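Local coordinates for Oxidored_FMN domain-containing protein ([Pseudomonas] geniculata N1, PDB 6L6J) that acts as an amine oxidase on 6-hydroxypseudooxynicotine, a flavin- and iron-sulfur-containing oxidoreductase that also carries a bound ADP, at residues 76-81 with 114-119; 228-233 with 279-284; 532-537 with 614-619. All coordinates share one frame; numbering follows the deposited sequence.

Contact 1 (76-81 with 114-119); sequences RMYSDK and IYHREH. With SO4 (sulfate ion), chain G.
Tyr115 and His116 meet Arg76 and Tyr78 across the gap between two loops, and they do so through side chains; the nearest CA atoms, those of Arg76 and Tyr115, are 11.7 Å apart. Residues 114-117 form a type I beta turn, in which the carbonyl O of Ile114 accepts hydrogen bonds from both the backbone N and NH1 of Arg117, the two donors arriving from opposite faces of its plane. The turn is thus closed by its own bonds, and Asp68 accepts from the backbone N of Ile114 and of Tyr115 as well. Tyr115 offers the base of its ring: NH2 of Arg76 lies 3.5 Å from CD2, with the ring at the edge of the guanidinium and the two planes 73° apart. Its hydroxyl is engaged elsewhere, with the backbone O of Leu72. In the eight-stranded TIM barrel of the NADH:flavin oxidoreductase family, the two segments belong to the loops that follow strands 55-62 and 99-105, and the side chain of Arg76 is about 13 Å from the bound FMN. His116 comes next, its side chain and that of Tyr78 approaching from opposite directions. CE1 of His116 is 3.2 Å from OH of Tyr78, which lies in the plane of the imidazole at its edge. A sulfate, probably from the crystallisation liquor, joins the group: NE2 of His116 is 2.9 Å from its O3, an atom that also accepts a hydrogen bond from NH1 of Arg76 at 3.3 Å. The Lys81 chain is extended up to a bend at its last torsion (chi4 -102°), where NZ is hydrogen-bonded to O1 of the same ion at 3.2 Å. CZ of Tyr78 lies 3.8 Å above one face of the Arg76 guanidinium, offset toward its rim, while Tyr82 OH is hydrogen-bonded to NH1.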
loop_
_atom_site.group_PDB
_atom_site.type_symbol
_atom_site.label_atom_id
_atom_site.label_comp_id
_atom_site.label_asym_id
_atom_site.label_seq_id
_atom_site.Cartn_x
_atom_site.Cartn_y
_atom_site.Cartn_z
ATOM N N ARG A 76 -5.012 16.318 -13.382
ATOM C CA ARG A 76 -4.640 16.759 -14.753
ATOM C C ARG A 76 -4.263 18.244 -14.729
ATOM O O ARG A 76 -4.905 19.025 -14.001
ATOM C CB ARG A 76 -5.808 16.521 -15.710
ATOM C CG ARG A 76 -6.267 15.071 -15.803
ATOM C CD ARG A 76 -7.770 14.961 -16.037
ATOM N NE ARG A 76 -8.103 13.742 -16.737
ATOM C CZ ARG A 76 -9.098 13.597 -17.598
ATOM N NH1 ARG A 76 -9.901 14.612 -17.890
ATOM N NH2 ARG A 76 -9.257 12.432 -18.206
ATOM N N MET A 77 -3.263 18.618 -15.515
ATOM C CA MET A 77 -2.801 20.018 -15.635
ATOM C C MET A 77 -2.506 20.300 -17.112
ATOM O O MET A 77 -1.576 21.059 -17.383
ATOM C CB MET A 77 -1.567 20.235 -14.743
ATOM C CG MET A 77 -1.330 21.673 -14.316
ATOM S SD MET A 77 -2.603 22.280 -13.204
ATOM C CE MET A 77 -1.671 22.260 -11.683
ATOM N N TYR A 78 -3.298 19.738 -18.028
ATOM C CA TYR A 78 -3.106 19.893 -19.502
ATOM C C TYR A 78 -4.118 20.884 -20.064
ATOM O O TYR A 78 -4.095 21.107 -21.277
ATOM C CB TYR A 78 -3.184 18.574 -20.280
ATOM C CG TYR A 78 -4.434 17.745 -20.106
ATOM C CD1 TYR A 78 -5.651 18.142 -20.636
ATOM C CD2 TYR A 78 -4.376 16.510 -19.456
ATOM C CE1 TYR A 78 -6.781 17.346 -20.508
ATOM C CE2 TYR A 78 -5.493 15.705 -19.314
ATOM C CZ TYR A 78 -6.698 16.121 -19.848
ATOM O OH TYR A 78 -7.788 15.323 -19.665
ATOM N N SER A 79 -4.946 21.465 -19.201
ATOM C CA SER A 79 -5.980 22.452 -19.583
ATOM C C SER A 79 -6.282 23.414 -18.424
ATOM O O SER A 79 -6.365 22.968 -17.272
ATOM C CB SER A 79 -7.227 21.757 -20.078
ATOM O OG SER A 79 -8.372 22.587 -19.900
ATOM N N ASP A 80 -6.527 24.684 -18.754
ATOM C CA ASP A 80 -6.715 25.790 -17.775
ATOM C C ASP A 80 -7.927 25.524 -16.864
ATOM O O ASP A 80 -7.956 26.068 -15.736
ATOM C CB ASP A 80 -6.805 27.146 -18.497
ATOM C CG ASP A 80 -5.457 27.757 -18.868
ATOM O OD1 ASP A 80 -4.399 27.078 -18.708
ATOM O OD2 ASP A 80 -5.456 28.911 -19.294
ATOM N N LYS A 81 -8.900 24.738 -17.309
ATOM C CA LYS A 81 -10.138 24.478 -16.526
ATOM C C LYS A 81 -9.782 23.702 -15.257
ATOM O O LYS A 81 -10.604 23.729 -14.321
ATOM C CB LYS A 81 -11.189 23.736 -17.361
ATOM C CG LYS A 81 -11.000 22.232 -17.583
ATOM C CD LYS A 81 -12.067 21.657 -18.535
ATOM C CE LYS A 81 -12.204 20.144 -18.519
ATOM N NZ LYS A 81 -11.535 19.492 -19.683
ATOM N N ILE A 114 -6.219 6.304 -22.960
ATOM C CA ILE A 114 -7.570 5.814 -23.384
ATOM C C ILE A 114 -8.626 6.914 -23.196
ATOM O O ILE A 114 -9.624 6.917 -23.966
ATOM C CB ILE A 114 -7.941 4.503 -22.649
ATOM C CG1 ILE A 114 -7.531 3.266 -23.451
ATOM C CG2 ILE A 114 -9.409 4.431 -22.255
ATOM C CD1 ILE A 114 -8.201 3.137 -24.801
ATOM N N TYR A 115 -8.476 7.774 -22.188
ATOM C CA TYR A 115 -9.534 8.738 -21.780
ATOM C C TYR A 115 -10.003 9.526 -23.014
ATOM O O TYR A 115 -11.226 9.622 -23.227
ATOM C CB TYR A 115 -9.052 9.644 -20.645
ATOM C CG TYR A 115 -9.041 9.002 -19.270
ATOM C CD1 TYR A 115 -10.124 8.260 -18.800
ATOM C CD2 TYR A 115 -7.960 9.154 -18.412
ATOM C CE1 TYR A 115 -10.134 7.694 -17.537
ATOM C CE2 TYR A 115 -7.960 8.591 -17.148
ATOM C CZ TYR A 115 -9.047 7.857 -16.710
ATOM O OH TYR A 115 -9.044 7.287 -15.471
ATOM N N HIS A 116 -9.065 10.022 -23.824
ATOM C CA HIS A 116 -9.329 10.795 -25.063
ATOM C C HIS A 116 -8.894 9.995 -26.284
ATOM O O HIS A 116 -8.505 10.627 -27.287
ATOM C CB HIS A 116 -8.613 12.142 -25.023
ATOM C CG HIS A 116 -9.234 13.094 -24.068
ATOM N ND1 HIS A 116 -8.633 13.440 -22.885
ATOM C CD2 HIS A 116 -10.413 13.738 -24.103
ATOM C CE1 HIS A 116 -9.396 14.287 -22.240
ATOM N NE2 HIS A 116 -10.486 14.476 -22.957
ATOM N N ARG A 117 -8.975 8.662 -26.186
ATOM C CA ARG A 117 -8.729 7.708 -27.293
ATOM C C ARG A 117 -7.558 8.240 -28.107
ATOM O O ARG A 117 -7.705 8.526 -29.286
ATOM C CB ARG A 117 -9.993 7.531 -28.137
ATOM C CG ARG A 117 -11.105 6.764 -27.446
ATOM C CD ARG A 117 -11.966 7.636 -26.555
ATOM N NE ARG A 117 -13.219 6.954 -26.252
ATOM C CZ ARG A 117 -13.374 5.987 -25.351
ATOM N NH1 ARG A 117 -12.361 5.608 -24.599
ATOM N NH2 ARG A 117 -14.553 5.410 -25.185
ATOM N N GLU A 118 -6.416 8.372 -27.459
ATOM C CA GLU A 118 -5.234 9.046 -28.037
ATOM C C GLU A 118 -4.131 8.003 -28.230
ATOM O O GLU A 118 -4.293 6.856 -27.726
ATOM C CB GLU A 118 -4.892 10.232 -27.126
ATOM C CG GLU A 118 -3.719 11.054 -27.598
ATOM C CD GLU A 118 -3.890 11.776 -28.916
ATOM O OE1 GLU A 118 -3.427 11.238 -29.970
ATOM O OE2 GLU A 118 -4.444 12.878 -28.877
ATOM N N HIS A 119 -3.114 8.361 -29.023
ATOM C CA HIS A 119 -1.893 7.549 -29.261
ATOM C C HIS A 119 -0.860 7.874 -28.178
ATOM O O HIS A 119 -0.469 9.017 -28.009
ATOM C CB HIS A 119 -1.370 7.785 -30.681
ATOM C CG HIS A 119 -2.342 7.428 -31.748
ATOM N ND1 HIS A 119 -2.386 6.155 -32.324
ATOM C CD2 HIS A 119 -3.265 8.179 -32.399
ATOM C CE1 HIS A 119 -3.325 6.139 -33.269
ATOM N NE2 HIS A 119 -3.883 7.380 -33.337
HETATM S S SO4 G . -13.188 15.398 -19.924
HETATM O O1 SO4 G . -13.026 16.660 -19.219
HETATM O O2 SO4 G . -14.105 15.563 -21.021
HETATM O O3 SO4 G . -11.923 14.945 -20.435
HETATM O O4 SO4 G . -13.712 14.403 -19.027
#

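Contact 2 (228-233 with 279-284); sequences EDRRRQ and EPFIDF
Phe281 reaches from a short helix to the end of a barrel strand, and there its ring meets two charged side chains in two different ways. Glu228 comes to the rim. Its carboxylate stands almost upright against the ring, the planes 82° apart, with OE1 in the plane of the ring and 3.7 Å from CD1. The slightly positive C-H edge of the ring probably favours a carboxylate oxygen there; no hydrogen bond is involved. The glutamate reaches this position with CG anti to the backbone N (chi1 -179°) and a bend at the next torsion. Arg230 uses its guanidinium face instead. CZ of Phe281 sits 3.4 Å above the guanidinium plane, displaced toward its rim; the two side chains cross at about a right angle, and their planes are inclined by 34°. The closest pair is NE of Arg230 with CZ of Phe281, at 3.5 Å, while CD of Arg230 lies 3.6 Å from the same ring carbon; aliphatic and polar parts of the arginine thus share one corner of the ring. Strand 220-229 is the fifth strand of the TIM barrel, and helix 279-282 lies in the connection between its sixth and seventh strands, so the phenylalanine spans neighbouring parts of the FMN-binding domain. On the barrel side, Phe281 also touches Val260 of strand 255-261. Beyond Glu228 the chain turns away from the helix, and Asp229 shapes that turn: its OD1 accepts a hydrogen bond from the backbone N of Arg232 at 3.3 Å in an Asx motif, with a weak second bond from the N of Arg231, while its OD2 is hydrogen-bonded to Ser261. The side chain of Arg230 remains about 9 Å from that of Asp266, which binds FMN.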
loop_
_atom_site.group_PDB
_atom_site.type_symbol
_atom_site.label_atom_id
_atom_site.label_comp_id
_atom_site.label_asym_id
_atom_site.label_seq_id
_atom_site.Cartn_x
_atom_site.Cartn_y
_atom_site.Cartn_z
ATOM N N GLU A 228 18.289 3.522 -9.784
ATOM C CA GLU A 228 18.425 2.118 -10.261
ATOM C C GLU A 228 17.060 1.587 -10.719
ATOM O O GLU A 228 16.065 1.893 -10.043
ATOM C CB GLU A 228 19.028 1.242 -9.163
ATOM C CG GLU A 228 19.212 -0.207 -9.586
ATOM C CD GLU A 228 20.539 -0.844 -9.205
ATOM O OE1 GLU A 228 21.446 -0.093 -8.767
ATOM O OE2 GLU A 228 20.664 -2.093 -9.355
ATOM N N ASP A 229 17.020 0.827 -11.824
ATOM C CA ASP A 229 15.851 -0.009 -12.201
ATOM C C ASP A 229 16.179 -1.450 -11.805
ATOM O O ASP A 229 17.120 -2.004 -12.373
ATOM C CB ASP A 229 15.470 0.131 -13.687
ATOM C CG ASP A 229 14.342 -0.796 -14.158
ATOM O OD1 ASP A 229 14.596 -2.012 -14.268
ATOM O OD2 ASP A 229 13.207 -0.309 -14.410
ATOM N N ARG A 230 15.409 -2.020 -10.868
ATOM C CA ARG A 230 15.624 -3.390 -10.326
ATOM C C ARG A 230 14.703 -4.385 -11.040
ATOM O O ARG A 230 14.754 -5.579 -10.683
ATOM C CB ARG A 230 15.411 -3.381 -8.811
ATOM C CG ARG A 230 16.387 -2.475 -8.075
ATOM C CD ARG A 230 16.405 -2.709 -6.577
ATOM N NE ARG A 230 16.984 -3.999 -6.218
ATOM C CZ ARG A 230 16.857 -4.596 -5.029
ATOM N NH1 ARG A 230 17.408 -5.781 -4.825
ATOM N NH2 ARG A 230 16.189 -4.016 -4.043
ATOM N N ARG A 231 13.914 -3.918 -12.018
ATOM C CA ARG A 231 13.000 -4.778 -12.828
ATOM C C ARG A 231 13.875 -5.770 -13.610
ATOM O O ARG A 231 13.871 -6.965 -13.257
ATOM C CB ARG A 231 12.067 -3.931 -13.712
ATOM C CG ARG A 231 11.093 -4.723 -14.571
ATOM C CD ARG A 231 10.138 -5.634 -13.791
ATOM N NE ARG A 231 9.772 -6.838 -14.544
ATOM C CZ ARG A 231 8.896 -6.879 -15.550
ATOM N NH1 ARG A 231 8.666 -8.021 -16.174
ATOM N NH2 ARG A 231 8.249 -5.789 -15.931
ATOM N N ARG A 232 14.653 -5.275 -14.577
ATOM C CA ARG A 232 15.539 -6.080 -15.470
ATOM C C ARG A 232 16.872 -5.337 -15.600
ATOM O O ARG A 232 16.892 -4.131 -15.297
ATOM C CB ARG A 232 14.870 -6.297 -16.837
ATOM C CG ARG A 232 13.977 -5.146 -17.294
ATOM C CD ARG A 232 14.013 -4.907 -18.787
ATOM N NE ARG A 232 13.203 -5.851 -19.556
ATOM C CZ ARG A 232 12.736 -5.646 -20.799
ATOM N NH1 ARG A 232 12.988 -4.518 -21.449
ATOM N NH2 ARG A 232 12.006 -6.580 -21.389
ATOM N N GLN A 233 17.934 -6.014 -16.043
ATOM C CA GLN A 233 19.278 -5.399 -16.240
ATOM C C GLN A 233 19.248 -4.527 -17.506
ATOM O O GLN A 233 19.804 -4.962 -18.535
ATOM C CB GLN A 233 20.365 -6.476 -16.294
ATOM C CG GLN A 233 20.255 -7.505 -15.171
ATOM C CD GLN A 233 21.588 -7.987 -14.647
ATOM O OE1 GLN A 233 22.655 -7.644 -15.159
ATOM N NE2 GLN A 233 21.536 -8.790 -13.597
ATOM N N GLU A 279 18.650 2.831 1.040
ATOM C CA GLU A 279 19.818 3.653 1.454
ATOM C C GLU A 279 20.980 3.342 0.519
ATOM O O GLU A 279 21.451 4.247 -0.162
ATOM C CB GLU A 279 20.185 3.445 2.921
ATOM C CG GLU A 279 21.602 3.893 3.214
ATOM C CD GLU A 279 21.950 4.064 4.679
ATOM O OE1 GLU A 279 21.021 4.038 5.533
ATOM O OE2 GLU A 279 23.182 4.217 4.953
ATOM N N PRO A 280 21.458 2.074 0.438
ATOM C CA PRO A 280 22.589 1.712 -0.424
ATOM C C PRO A 280 22.518 2.261 -1.849
ATOM O O PRO A 280 23.550 2.534 -2.371
ATOM C CB PRO A 280 22.533 0.182 -0.518
ATOM C CG PRO A 280 21.192 -0.185 0.099
ATOM C CD PRO A 280 20.924 0.893 1.138
ATOM N N PHE A 281 21.313 2.420 -2.412
ATOM C CA PHE A 281 21.080 2.822 -3.825
ATOM C C PHE A 281 21.146 4.344 -4.005
ATOM O O PHE A 281 21.591 4.766 -5.109
ATOM C CB PHE A 281 19.713 2.338 -4.308
ATOM C CG PHE A 281 19.537 0.844 -4.332
ATOM C CD1 PHE A 281 19.981 0.098 -5.415
ATOM C CD2 PHE A 281 18.909 0.186 -3.277
ATOM C CE1 PHE A 281 19.811 -1.280 -5.442
ATOM C CE2 PHE A 281 18.744 -1.194 -3.304
ATOM C CZ PHE A 281 19.201 -1.925 -4.385
ATOM N N ILE A 282 20.740 5.130 -2.988
ATOM C CA ILE A 282 20.645 6.630 -3.059
ATOM C C ILE A 282 21.750 7.295 -2.228
ATOM O O ILE A 282 21.889 8.514 -2.368
ATOM C CB ILE A 282 19.236 7.167 -2.684
ATOM C CG1 ILE A 282 18.770 6.755 -1.281
ATOM C CG2 ILE A 282 18.213 6.780 -3.733
ATOM C CD1 ILE A 282 19.576 7.357 -0.145
ATOM N N ASP A 283 22.469 6.524 -1.404
ATOM C CA ASP A 283 23.622 6.915 -0.530
ATOM C C ASP A 283 24.560 7.894 -1.238
ATOM O O ASP A 283 25.103 8.773 -0.576
ATOM C CB ASP A 283 24.510 5.699 -0.198
ATOM C CG ASP A 283 24.801 5.470 1.277
ATOM O OD1 ASP A 283 24.068 6.067 2.127
ATOM O OD2 ASP A 283 25.720 4.673 1.574
ATOM N N PHE A 284 24.798 7.683 -2.531
ATOM C CA PHE A 284 25.817 8.414 -3.331
ATOM C C PHE A 284 25.323 9.831 -3.685
ATOM O O PHE A 284 26.156 10.710 -3.992
ATOM C CB PHE A 284 26.157 7.636 -4.609
ATOM C CG PHE A 284 25.143 7.798 -5.716
ATOM C CD1 PHE A 284 24.000 6.996 -5.758
ATOM C CD2 PHE A 284 25.326 8.744 -6.715
ATOM C CE1 PHE A 284 23.081 7.109 -6.794
ATOM C CE2 PHE A 284 24.397 8.871 -7.737
ATOM C CZ PHE A 284 23.282 8.050 -7.782
#

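Contact 3 (532-537 with 614-619); sequences YMAAVV and VLVTGQ
Val616 faces helix 533-537 from its strand and supplies the strand's share of all three close contacts, each of them apolar. Its two methyl groups divide the work. CG1, anti to the backbone N (chi1 -156°), meets the aliphatic part of Met533, with CG of the methionine 3.7 Å away and CB at 3.9 Å. The two side chains cross at about a right angle, and beyond CG the methionine bends away, so CB and CG, not the sulfur, touch the valine. CG2 of Val616 meets Ala534, lying 3.7 Å from its CB. Consistent with the small side chain of Ala534, the CA atoms of Ala534 and Val616 are 5.9 Å apart. One helical turn beyond Met533, Val537 adds a looser touch, its CG2 being 4.4 Å from CG2 of Val616.

Hydrogen bonding, by contrast, stays within each element and does not bridge them. Along the helix, Val536 N bonds to Tyr532 O and Val537 N to Met533 O. The strand spends its backbone groups on its neighbours in the sheet: Val614 and Val616 pair with strand 522-527, and Leu615 with Leu507.

The axes of the short helix and strand segments run nearly antiparallel, at 157°, and approach to 9.2 Å. Helix 533-542 connects the parallel neighbours 522-527 and 547-552, a beta-alpha-beta crossover in the OYE-like second alpha/beta domain, a Rossmann-type fold. Val525 of strand 522-527 extends the same apolar surface beneath Ala534 and Val537. Trp485 of strand 483-485 touches both Met533 and Val616, and Pro509 of helix 509-513 also meets this pair, while from that helix Leu513 touches Met533 and Ile512 touches Val537.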
loop_
_atom_site.group_PDB
_atom_site.type_symbol
_atom_site.label_atom_id
_atom_site.label_comp_id
_atom_site.label_asym_id
_atom_site.label_seq_id
_atom_site.Cartn_x
_atom_site.Cartn_y
_atom_site.Cartn_z
ATOM N N TYR A 532 -2.027 -14.257 0.013
ATOM C CA TYR A 532 -0.721 -14.596 0.647
ATOM C C TYR A 532 -0.753 -15.928 1.410
ATOM O O TYR A 532 0.314 -16.498 1.612
ATOM C CB TYR A 532 -0.347 -13.489 1.635
ATOM C CG TYR A 532 -1.327 -13.335 2.771
ATOM C CD1 TYR A 532 -2.418 -12.496 2.659
ATOM C CD2 TYR A 532 -1.156 -14.009 3.967
ATOM C CE1 TYR A 532 -3.310 -12.306 3.703
ATOM C CE2 TYR A 532 -2.037 -13.841 5.019
ATOM C CZ TYR A 532 -3.120 -12.988 4.891
ATOM O OH TYR A 532 -3.988 -12.828 5.937
ATOM N N MET A 533 -1.912 -16.393 1.879
ATOM C CA MET A 533 -1.965 -17.492 2.875
ATOM C C MET A 533 -1.328 -18.771 2.319
ATOM O O MET A 533 -0.641 -19.471 3.078
ATOM C CB MET A 533 -3.387 -17.812 3.311
ATOM C CG MET A 533 -3.467 -18.936 4.339
ATOM S SD MET A 533 -2.352 -18.734 5.769
ATOM C CE MET A 533 -3.378 -17.744 6.857
ATOM N N ALA A 534 -1.529 -19.076 1.052
ATOM C CA ALA A 534 -0.991 -20.314 0.450
ATOM C C ALA A 534 0.504 -20.146 0.187
ATOM O O ALA A 534 1.234 -21.135 0.401
ATOM C CB ALA A 534 -1.751 -20.689 -0.796
ATOM N N ALA A 535 0.946 -18.972 -0.281
ATOM C CA ALA A 535 2.377 -18.724 -0.584
ATOM C C ALA A 535 3.138 -18.755 0.741
ATOM O O ALA A 535 4.299 -19.236 0.778
ATOM C CB ALA A 535 2.599 -17.416 -1.311
ATOM N N VAL A 536 2.494 -18.293 1.799
ATOM C CA VAL A 536 3.135 -18.216 3.138
ATOM C C VAL A 536 3.279 -19.640 3.695
ATOM O O VAL A 536 4.335 -19.923 4.291
ATOM C CB VAL A 536 2.380 -17.239 4.068
ATOM C CG1 VAL A 536 2.921 -17.236 5.483
ATOM C CG2 VAL A 536 2.420 -15.826 3.513
ATOM N N VAL A 537 2.289 -20.516 3.506
ATOM C CA VAL A 537 2.359 -21.893 4.082
ATOM C C VAL A 537 3.457 -22.627 3.312
ATOM O O VAL A 537 4.305 -23.241 3.957
ATOM C CB VAL A 537 1.018 -22.657 4.121
ATOM C CG1 VAL A 537 -0.048 -21.904 4.891
ATOM C CG2 VAL A 537 0.498 -23.007 2.768
ATOM N N VAL A 614 -2.020 -29.332 1.394
ATOM C CA VAL A 614 -2.690 -28.215 2.123
ATOM C C VAL A 614 -3.692 -27.572 1.157
ATOM O O VAL A 614 -3.269 -27.084 0.075
ATOM C CB VAL A 614 -1.711 -27.198 2.741
ATOM C CG1 VAL A 614 -2.410 -26.344 3.784
ATOM C CG2 VAL A 614 -0.491 -27.868 3.358
ATOM N N LEU A 615 -4.980 -27.654 1.509
ATOM C CA LEU A 615 -6.087 -26.957 0.812
ATOM C C LEU A 615 -6.255 -25.538 1.390
ATOM O O LEU A 615 -6.604 -25.405 2.569
ATOM C CB LEU A 615 -7.360 -27.797 0.955
ATOM C CG LEU A 615 -7.307 -29.199 0.345
ATOM C CD1 LEU A 615 -8.566 -29.982 0.662
ATOM C CD2 LEU A 615 -7.102 -29.155 -1.162
ATOM N N VAL A 616 -5.980 -24.521 0.568
ATOM C CA VAL A 616 -6.190 -23.074 0.882
ATOM C C VAL A 616 -7.239 -22.537 -0.101
ATOM O O VAL A 616 -6.840 -22.051 -1.190
ATOM C CB VAL A 616 -4.870 -22.270 0.814
ATOM C CG1 VAL A 616 -4.952 -21.012 1.662
ATOM C CG2 VAL A 616 -3.654 -23.084 1.229
ATOM N N THR A 617 -8.528 -22.636 0.264
ATOM C CA THR A 617 -9.676 -22.399 -0.663
ATOM C C THR A 617 -10.712 -21.413 -0.092
ATOM O O THR A 617 -11.608 -21.008 -0.849
ATOM C CB THR A 617 -10.336 -23.728 -1.062
ATOM O OG1 THR A 617 -10.879 -24.309 0.121
ATOM C CG2 THR A 617 -9.367 -24.690 -1.718
ATOM N N GLY A 618 -10.613 -21.012 1.171
ATOM C CA GLY A 618 -11.543 -20.009 1.723
ATOM C C GLY A 618 -11.740 -20.190 3.211
ATOM O O GLY A 618 -11.096 -21.103 3.797
ATOM N N GLN A 619 -12.560 -19.312 3.795
ATOM C CA GLN A 619 -12.812 -19.223 5.254
ATOM C C GLN A 619 -14.322 -19.346 5.480
ATOM O O GLN A 619 -15.069 -18.927 4.597
ATOM C CB GLN A 619 -12.275 -17.902 5.809
ATOM C CG GLN A 619 -10.765 -17.696 5.679
ATOM C CD GLN A 619 -10.363 -16.241 5.822
ATOM O OE1 GLN A 619 -10.526 -15.413 4.915
ATOM N NE2 GLN A 619 -9.813 -15.911 6.975
#

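From the N terminus the three contacts follow one another in series, each closing its own loop before the next opens, so none nests within or crosses another. Contact 1 closes first, joining the loops after the second and third barrel strands across the 32 residues between them. Contact 2 comes later in the same TIM barrel, linking the end of the fifth strand to a helix between strands six and seven. Contact 3 spans the longest interval, 76 residues, and binds a helix to a strand in a separate alpha/beta region. Contacts 1 and 2 have centres 32 Å apart, and contact 3 lies 43 and 33 Å from them, centre to centre.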